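Cysteine hydrolase (Pseudomonas syringae pv. phaseolicola 1448A, PDB 3IRV) is an isochorismatase-family protein that probably acts as a hydrolase, its physiological substrate not being established. Local coordinates at residues L41-T46 with A175-P180. Sequence-based numbering, arbitrary orientation. Where two conformers were deposited one is given.
Sequences LYVKST and AAMDYP
Two irregular segments lie side by side here: residues 41–46, from the loop that leads to helix 50–62, and residues 175–180, from the loop that follows strand 174–175. Their backbones come closest at two points, with the CA atoms of Thr46 and Ala175 5.3 Å apart and those of Val43 and Met177 5.5 Å apart. Both belong to loops of the isochorismatase-like alpha/beta fold, built on a central parallel sheet, and the contact joins them where Ala175 still bonds to Gly146 of the neighbouring strand. Residues 43–46 form a type I beta turn, closed by the bond from Thr46 N to Val43 O. The same carbonyl O of Val43 takes a second, shorter bond from Thr46 OG1, nearly along the C=O axis (168°).

Ala176 O is the polar centre of the interface. Ser45 OG, placed between its own backbone N and carbonyl carbon (chi1 62°), donates to Ala176 O at 2.7 Å, in the carbonyl plane and on a lone pair. A water donates to the same oxygen and accepts from Ser45 N, so one residue grips this carbonyl twice, directly and through solvent. Val43 CG1, anti to the backbone N, also packs against this carbonyl, 3.4 Å from Ala176 O and 3.9 Å from Met177 CB; the valine and methionine side chains cross at about a right angle. Ala175 CB points at the turn, touching Ser45 OG and Thr46 CG2.

On the solvent side the chain of Lys44, extended until it bends at chi4 (-87°), reaches Asp178 in a salt bridge. Asp178 OD1 is bonded to Ala189 N at the start of helix 189–204, which should steady the carboxylate, while Lys44 NZ donates to Asp178 OD2 at 3.0 Å, nearly along its C–O axis.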
# COMPACT_ATOMS: atom_id res chain seq x y z
N LEU A 41 -14.86 5.01 -14.44
CA LEU A 41 -13.54 4.57 -14.00
C LEU A 41 -13.18 3.21 -14.61
O LEU A 41 -12.45 2.43 -14.02
CB LEU A 41 -13.49 4.52 -12.47
CG LEU A 41 -13.77 5.83 -11.72
CD1 LEU A 41 -13.88 5.53 -10.21
CD2 LEU A 41 -12.68 6.88 -11.98
N TYR A 42 -13.65 3.00 -15.84
CA TYR A 42 -13.51 1.74 -16.55
C TYR A 42 -12.06 1.24 -16.63
O TYR A 42 -11.15 1.98 -17.03
CB TYR A 42 -14.06 1.89 -17.97
CG TYR A 42 -13.92 0.67 -18.86
CD1 TYR A 42 -14.39 -0.59 -18.45
CD2 TYR A 42 -13.32 0.78 -20.13
CE1 TYR A 42 -14.30 -1.69 -19.29
CE2 TYR A 42 -13.21 -0.32 -20.95
CZ TYR A 42 -13.71 -1.54 -20.53
OH TYR A 42 -13.61 -2.64 -21.36
N VAL A 43 -11.87 -0.02 -16.24
CA VAL A 43 -10.57 -0.70 -16.26
C VAL A 43 -10.81 -1.88 -17.22
O VAL A 43 -11.45 -2.87 -16.85
CB VAL A 43 -10.21 -1.23 -14.85
CG1 VAL A 43 -8.90 -2.01 -14.90
CG2 VAL A 43 -10.12 -0.07 -13.84
N LYS A 44 -10.31 -1.78 -18.45
CA LYS A 44 -10.63 -2.80 -19.47
C LYS A 44 -10.20 -4.23 -19.13
O LYS A 44 -10.89 -5.19 -19.53
CB LYS A 44 -10.12 -2.39 -20.86
CG LYS A 44 -8.63 -2.24 -20.99
CD LYS A 44 -8.29 -1.92 -22.46
CE LYS A 44 -6.79 -1.82 -22.71
NZ LYS A 44 -6.25 -0.45 -22.44
N SER A 45 -9.12 -4.40 -18.36
CA SER A 45 -8.66 -5.75 -18.00
C SER A 45 -9.62 -6.49 -17.05
O SER A 45 -9.50 -7.70 -16.85
CB SER A 45 -7.27 -5.66 -17.37
OG SER A 45 -7.32 -4.88 -16.18
N THR A 46 -10.60 -5.77 -16.48
CA THR A 46 -11.62 -6.47 -15.67
C THR A 46 -12.36 -7.54 -16.47
O THR A 46 -12.81 -8.54 -15.92
CB THR A 46 -12.67 -5.50 -15.05
OG1 THR A 46 -13.28 -4.69 -16.07
CG2 THR A 46 -12.04 -4.56 -14.00
N ALA A 175 -7.21 -7.16 -11.63
CA ALA A 175 -7.10 -6.39 -12.88
C ALA A 175 -6.46 -5.02 -12.65
O ALA A 175 -6.93 -4.27 -11.81
CB ALA A 175 -8.49 -6.18 -13.48
N ALA A 176 -5.41 -4.71 -13.42
CA ALA A 176 -4.73 -3.43 -13.31
C ALA A 176 -5.11 -2.50 -14.47
O ALA A 176 -5.66 -2.93 -15.49
CB ALA A 176 -3.21 -3.63 -13.27
N MET A 177 -4.79 -1.21 -14.30
CA MET A 177 -5.12 -0.24 -15.33
C MET A 177 -3.86 0.47 -15.80
O MET A 177 -2.85 0.51 -15.09
CB MET A 177 -6.17 0.76 -14.82
CG MET A 177 -5.64 1.82 -13.85
SD MET A 177 -6.92 2.98 -13.32
CE MET A 177 -7.73 3.41 -14.88
N ASP A 178 -3.90 0.98 -17.03
CA ASP A 178 -2.81 1.79 -17.59
C ASP A 178 -2.82 3.14 -16.89
O ASP A 178 -3.88 3.58 -16.46
CB ASP A 178 -3.08 2.08 -19.08
CG ASP A 178 -3.17 0.82 -19.93
OD1 ASP A 178 -2.21 0.03 -19.97
OD2 ASP A 178 -4.22 0.62 -20.58
N TYR A 179 -1.68 3.81 -16.81
CA TYR A 179 -1.60 5.17 -16.28
C TYR A 179 -1.04 6.08 -17.36
O TYR A 179 -0.24 5.62 -18.17
CB TYR A 179 -0.62 5.24 -15.11
CG TYR A 179 -1.17 4.69 -13.81
CD1 TYR A 179 -2.20 5.33 -13.14
CD2 TYR A 179 -0.65 3.50 -13.27
CE1 TYR A 179 -2.72 4.82 -11.95
CE2 TYR A 179 -1.15 2.97 -12.06
CZ TYR A 179 -2.18 3.65 -11.41
OH TYR A 179 -2.68 3.13 -10.24
N PRO A 180 -1.43 7.36 -17.36
CA PRO A 180 -0.78 8.29 -18.30
C PRO A 180 0.62 8.62 -17.79
O PRO A 180 0.94 8.37 -16.63
CB PRO A 180 -1.67 9.53 -18.23
CG PRO A 180 -2.26 9.49 -16.85
CD PRO A 180 -2.45 8.03 -16.53
O HOH W 1 -6.79 -2.37 -17.99